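Local coordinates for NF-kappa-B inhibitor beta (Mus musculus, PDB 1OY3), which inhibits NF-kappa-B by binding it and trapping it in the cytoplasm, while its unphosphorylated, resynthesised form can bind NF-kappa-B and allow its transport to the nucleus, at residues C[73-76]-C[77-81]; C[168-171]-C[172-175]; C[40-43]-C[44-48]. One frame throughout, in Å; residues are numbered along the deposited sequence.

Contact 1 of 3, residues C[73-76]-C[77-81]; sequences VAER and GGHTA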
# COMPACT_ATOMS: atom_id res chain seq x y z
N VAL C 73 -12.74 -9.23 4.15
CA VAL C 73 -12.55 -8.31 5.27
C VAL C 73 -11.16 -7.70 5.12
O VAL C 73 -10.22 -8.38 4.73
CB VAL C 73 -12.66 -9.04 6.63
CG1 VAL C 73 -12.47 -8.05 7.78
CG2 VAL C 73 -14.03 -9.73 6.74
N ALA C 74 -11.05 -6.41 5.42
CA ALA C 74 -9.77 -5.72 5.30
C ALA C 74 -9.29 -5.17 6.63
O ALA C 74 -10.08 -4.67 7.43
CB ALA C 74 -9.89 -4.58 4.30
N GLU C 75 -7.99 -5.26 6.88
CA GLU C 75 -7.44 -4.71 8.11
C GLU C 75 -7.17 -3.22 7.91
O GLU C 75 -7.64 -2.63 6.94
CB GLU C 75 -6.18 -5.48 8.51
CG GLU C 75 -5.22 -5.78 7.39
CD GLU C 75 -4.35 -4.60 7.03
OE1 GLU C 75 -4.75 -3.78 6.18
OE2 GLU C 75 -3.26 -4.50 7.61
N ARG C 76 -6.39 -2.64 8.82
CA ARG C 76 -6.07 -1.21 8.81
C ARG C 76 -5.60 -0.60 7.49
O ARG C 76 -5.97 0.53 7.18
CB ARG C 76 -5.04 -0.89 9.88
CG ARG C 76 -3.69 -1.54 9.66
CD ARG C 76 -2.70 -1.13 10.75
NE ARG C 76 -1.61 -2.09 10.90
CZ ARG C 76 -1.79 -3.41 11.03
NH1 ARG C 76 -3.01 -3.92 11.01
NH2 ARG C 76 -0.75 -4.21 11.17
N GLY C 77 -4.78 -1.34 6.74
CA GLY C 77 -4.28 -0.83 5.47
C GLY C 77 -5.14 -1.20 4.27
O GLY C 77 -4.76 -0.96 3.12
N GLY C 78 -6.31 -1.79 4.55
CA GLY C 78 -7.22 -2.20 3.50
C GLY C 78 -6.79 -3.53 2.90
O GLY C 78 -7.22 -3.90 1.80
N HIS C 79 -5.94 -4.27 3.62
CA HIS C 79 -5.46 -5.55 3.13
C HIS C 79 -6.38 -6.72 3.47
O HIS C 79 -6.76 -6.90 4.62
CB HIS C 79 -4.08 -5.87 3.72
CG HIS C 79 -3.05 -4.82 3.45
ND1 HIS C 79 -2.51 -4.62 2.20
CD2 HIS C 79 -2.47 -3.92 4.27
CE1 HIS C 79 -1.62 -3.64 2.27
NE2 HIS C 79 -1.58 -3.19 3.51
N THR C 80 -6.74 -7.51 2.46
CA THR C 80 -7.54 -8.71 2.69
C THR C 80 -6.51 -9.74 3.09
O THR C 80 -5.30 -9.45 3.07
CB THR C 80 -8.19 -9.23 1.41
OG1 THR C 80 -7.17 -9.47 0.44
CG2 THR C 80 -9.20 -8.23 0.85
N ALA C 81 -6.97 -10.94 3.45
CA ALA C 81 -6.06 -12.02 3.81
C ALA C 81 -5.16 -12.34 2.61
O ALA C 81 -3.98 -12.62 2.78
CB ALA C 81 -6.85 -13.28 4.22
O HOH W 1 -9.86 -11.10 4.23
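Residues 73-76 and 77-81 double back on each other through a type I beta turn from Glu75 to Gly78, with Gly78 N bonded to Glu75 O (2.9 Å) and Glu75 N to His79 O (3.1 Å). Gly78, the last residue of the turn, has positive phi, a backbone state that favours glycine, and the pattern fits a type I turn with a G1 bulge. Farther back, two CA-H...O contacts line the fork: Ala74 CA meets His79 O, and Thr80 CA meets Val73 O at 3.4 Å. A water closes the open end, giving to Val73 O and accepting from Ala81 N.

Glu75 dominates the side-chain contact. Its CG sits between its own N and carbonyl carbon (chi1 44°), and a second bend, about the CB-CG bond, folds the carboxylate back over the turn. OE1 accepts from His79 N at 2.9 Å, on the anti side and 34° out of the carboxylate plane; Gly77 N adds a weak bond to the same oxygen. The grip therefore rests mainly on His79 N. The His79 ring offers its edge to the carboxylate, CD2 standing 3.0 Å from Glu75 OE1 with the planes 59° apart, while Gly77 O lies over one ring face, toward the rim. Arg76 NH1 comes to 3.5 Å from Glu75 OE2, a pairing of charges without a directed N-H. The CB of Ala74 packs against Gly78 CA and C.

Thr80 is the N-cap of helix 81-85 and its OG1 is hydrogen-bonded to ND1 of His83, the threonine-histidine pairing of the ankyrin TPLH motif, here Thr-Ala-Leu-His. The hairpin-like loop joins helix 58-66 to helix 81-85, with Glu75 touching His50 of helix 48-55 in the preceding repeat.

Contact 2 of 3, residues C[168-171]-C[172-175]; sequences HKDA and EMVR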
# COMPACT_ATOMS: atom_id res chain seq x y z
N HIS C 168 6.56 -6.99 -4.80
CA HIS C 168 7.47 -7.83 -4.04
C HIS C 168 8.24 -8.82 -4.90
O HIS C 168 8.79 -9.78 -4.37
CB HIS C 168 6.74 -8.59 -2.94
CG HIS C 168 6.21 -7.72 -1.84
ND1 HIS C 168 5.21 -6.79 -2.04
CD2 HIS C 168 6.54 -7.65 -0.53
CE1 HIS C 168 4.95 -6.19 -0.89
NE2 HIS C 168 5.74 -6.69 0.04
N LYS C 169 8.29 -8.59 -6.21
CA LYS C 169 9.04 -9.46 -7.11
C LYS C 169 8.82 -10.94 -6.77
O LYS C 169 9.77 -11.71 -6.66
CB LYS C 169 10.53 -9.14 -7.03
CG LYS C 169 10.86 -7.65 -7.11
CD LYS C 169 12.36 -7.39 -6.94
CE LYS C 169 12.88 -7.99 -5.64
NZ LYS C 169 14.37 -7.86 -5.46
N ASP C 170 7.56 -11.32 -6.61
CA ASP C 170 7.21 -12.69 -6.26
C ASP C 170 6.65 -13.41 -7.49
O ASP C 170 5.44 -13.42 -7.73
CB ASP C 170 6.20 -12.65 -5.12
CG ASP C 170 5.93 -14.02 -4.54
OD1 ASP C 170 5.38 -14.08 -3.43
OD2 ASP C 170 6.26 -15.02 -5.20
N ALA C 171 7.55 -14.02 -8.26
CA ALA C 171 7.19 -14.73 -9.47
C ALA C 171 6.22 -15.87 -9.21
O ALA C 171 5.25 -16.05 -9.94
CB ALA C 171 8.46 -15.27 -10.14
N GLU C 172 6.50 -16.65 -8.17
CA GLU C 172 5.64 -17.75 -7.81
C GLU C 172 4.22 -17.25 -7.51
O GLU C 172 3.23 -17.85 -7.97
CB GLU C 172 6.20 -18.48 -6.59
CG GLU C 172 6.29 -19.98 -6.78
CD GLU C 172 5.10 -20.53 -7.54
OE1 GLU C 172 3.96 -20.39 -7.06
OE2 GLU C 172 5.32 -21.10 -8.63
N MET C 173 4.11 -16.16 -6.77
CA MET C 173 2.78 -15.62 -6.44
C MET C 173 2.10 -15.06 -7.69
O MET C 173 0.88 -15.18 -7.84
CB MET C 173 2.86 -14.53 -5.37
CG MET C 173 1.46 -14.13 -4.85
SD MET C 173 0.64 -15.48 -3.92
CE MET C 173 1.42 -15.20 -2.29
N VAL C 174 2.88 -14.46 -8.58
CA VAL C 174 2.33 -13.92 -9.81
C VAL C 174 1.71 -15.07 -10.61
O VAL C 174 0.62 -14.94 -11.17
CB VAL C 174 3.43 -13.23 -10.67
CG1 VAL C 174 2.89 -12.85 -12.05
CG2 VAL C 174 3.93 -11.99 -9.96
N ARG C 175 2.40 -16.20 -10.64
CA ARG C 175 1.90 -17.37 -11.36
C ARG C 175 0.54 -17.83 -10.83
O ARG C 175 -0.38 -18.07 -11.61
CB ARG C 175 2.93 -18.51 -11.31
CG ARG C 175 4.02 -18.38 -12.37
CD ARG C 175 4.92 -19.60 -12.43
NE ARG C 175 5.94 -19.58 -11.40
CZ ARG C 175 7.20 -19.18 -11.59
NH1 ARG C 175 7.59 -18.78 -12.79
NH2 ARG C 175 8.06 -19.18 -10.57
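The guanidinium of Arg175 has Ala171 O over one face, 3.8 Å above the plane and toward the rim, and Glu172 OE2 at its edge. NE donates to that OE2 at 3.2 Å in a salt bridge: the oxygen is in the guanidinium plane, yet the donor reaches it from above the carboxylate plane, 54° out. The arginine chain, bent at chi3 (-80°), brings its tip back along the helix, where NH2 approaches Ala171 CB at 4.0 Å.

At the start of helix 171-180, Asp170 holds the N-cap position. Its CG, turned trans to its N (chi1 -171°), carries the carboxylate across to Met173: OD2 accepts from Met173 N, though the place of this oxygen is less sure, and OD1 rests 3.2 Å from Met173 CB. The first helical bonds follow, Val174 N to Asp170 O and Arg175 N to Ala171 O, each 2.9 Å long. CG2 of Val174 also abuts Asp170 O.

Just upstream, Lys169 at positive phi is the C' residue of a Schellman motif ending helix 161-167, with Asp170 N bonded to Ala165 O and Lys169 N to Val166 O. A Schellman end running straight into a capped helix start makes the tight helix-turn-helix of an ankyrin repeat, here ANK 4.

Contact 3 of 3, residues C[40-43]-C[44-48]; sequences LQND and LGQTA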
# COMPACT_ATOMS: atom_id res chain seq x y z
N LEU C 40 -14.37 -11.12 13.69
CA LEU C 40 -14.06 -10.03 14.60
C LEU C 40 -12.65 -9.53 14.32
O LEU C 40 -11.72 -10.31 14.18
CB LEU C 40 -14.18 -10.49 16.05
CG LEU C 40 -15.61 -10.80 16.52
CD1 LEU C 40 -15.57 -11.31 17.95
CD2 LEU C 40 -16.47 -9.54 16.42
N GLN C 41 -12.50 -8.21 14.24
CA GLN C 41 -11.20 -7.60 13.97
C GLN C 41 -10.60 -6.95 15.20
O GLN C 41 -11.26 -6.16 15.87
CB GLN C 41 -11.38 -6.53 12.88
CG GLN C 41 -12.04 -7.05 11.61
CD GLN C 41 -12.47 -5.93 10.67
OE1 GLN C 41 -13.65 -5.82 10.32
NE2 GLN C 41 -11.53 -5.09 10.28
N ASN C 42 -9.34 -7.26 15.51
CA ASN C 42 -8.68 -6.65 16.65
C ASN C 42 -8.48 -5.16 16.33
O ASN C 42 -9.04 -4.67 15.36
CB ASN C 42 -7.34 -7.31 16.96
CG ASN C 42 -6.38 -7.25 15.80
OD1 ASN C 42 -6.56 -6.45 14.88
ND2 ASN C 42 -5.35 -8.08 15.84
N ASP C 43 -7.67 -4.47 17.13
CA ASP C 43 -7.44 -3.04 16.93
C ASP C 43 -6.60 -2.65 15.71
O ASP C 43 -6.47 -1.47 15.39
CB ASP C 43 -6.84 -2.42 18.21
CG ASP C 43 -7.80 -2.47 19.40
OD1 ASP C 43 -7.39 -2.13 20.52
OD2 ASP C 43 -8.98 -2.85 19.21
N LEU C 44 -6.04 -3.64 15.03
CA LEU C 44 -5.26 -3.39 13.82
C LEU C 44 -6.17 -3.72 12.63
O LEU C 44 -5.75 -3.67 11.48
CB LEU C 44 -4.00 -4.25 13.80
CG LEU C 44 -2.95 -3.88 14.86
CD1 LEU C 44 -1.86 -4.95 14.94
CD2 LEU C 44 -2.35 -2.51 14.51
N GLY C 45 -7.43 -4.03 12.93
CA GLY C 45 -8.39 -4.36 11.89
C GLY C 45 -8.22 -5.78 11.37
O GLY C 45 -8.85 -6.18 10.39
N GLN C 46 -7.37 -6.54 12.03
CA GLN C 46 -7.10 -7.92 11.62
C GLN C 46 -8.08 -8.93 12.18
O GLN C 46 -8.53 -8.82 13.32
CB GLN C 46 -5.70 -8.32 12.06
CG GLN C 46 -4.58 -7.46 11.52
CD GLN C 46 -3.29 -7.73 12.26
OE1 GLN C 46 -2.19 -7.49 11.74
NE2 GLN C 46 -3.41 -8.21 13.49
N THR C 47 -8.41 -9.93 11.37
CA THR C 47 -9.29 -11.01 11.81
C THR C 47 -8.35 -12.18 12.07
O THR C 47 -7.13 -12.04 11.91
CB THR C 47 -10.28 -11.40 10.70
OG1 THR C 47 -9.56 -11.83 9.54
CG2 THR C 47 -11.17 -10.21 10.33
N ALA C 48 -8.89 -13.32 12.46
CA ALA C 48 -8.05 -14.49 12.70
C ALA C 48 -7.43 -14.94 11.38
O ALA C 48 -6.29 -15.42 11.34
CB ALA C 48 -8.88 -15.61 13.30
O HOH W 2 -11.29 -12.96 14.08
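Asn42 and Gln46 cross at a slant, their amide planes 36° apart, while Gln41 and Thr47 run side by side and point the same way. Between the latter, Gln41 CG touches Thr47 CG2 at 3.5 Å. Beyond this methyl contact the glutamine is extended, and NE2 donates to Gly45 O (2.9 Å), tilted 33° from the carbonyl plane.

Asn42 has CG lodged between its N and its carbonyl carbon (chi1 59°), which swings OD1 in over the type I turn of Asn42 to Gly45. There OD1 accepts from Leu44 N at 2.9 Å and from Gln46 N at 3.0 Å, the two donors approaching from opposite faces of the amide plane. Gly45 N to Asn42 O and Asn42 N to Gln46 O (2.8 Å), with Gly45 at positive phi, fit a G1-bulge hairpin-like loop between ankyrin repeats. A water bridges Leu40 O and Ala48 N.

ND2 is hydrogen-bonded to Asp10, and a basic side chain of another protein chain packs on Asn42 and Leu44. With both amide ends engaged, the buried Asn42 has its rotation fixed: one neutral group satisfies two backbone N-H groups while its nitrogen ties the turn to ANK 1, ahead of helix 12-18.

In the fold
From the N terminus, contact 3 comes first, closing the loop between helix 22-32 and helix 48-55; contact 1 closes the equivalent loop one repeat later, before helix 81-85. Contact 2 follows beyond the unmodelled residues 109-143, at the junction of helix 161-167 and helix 171-180. The three run in series, none crossing or enclosing another. Contacts 3 and 1 stand about 9 Å apart between centres and touch, with Arg76 N probably bonded to Leu44 O, so successive loops join into a row. Contact 2, about 20 Å from contact 1 between centres, lies across the chain's centre, where its helix start packs on helices 91-97 and 205-213.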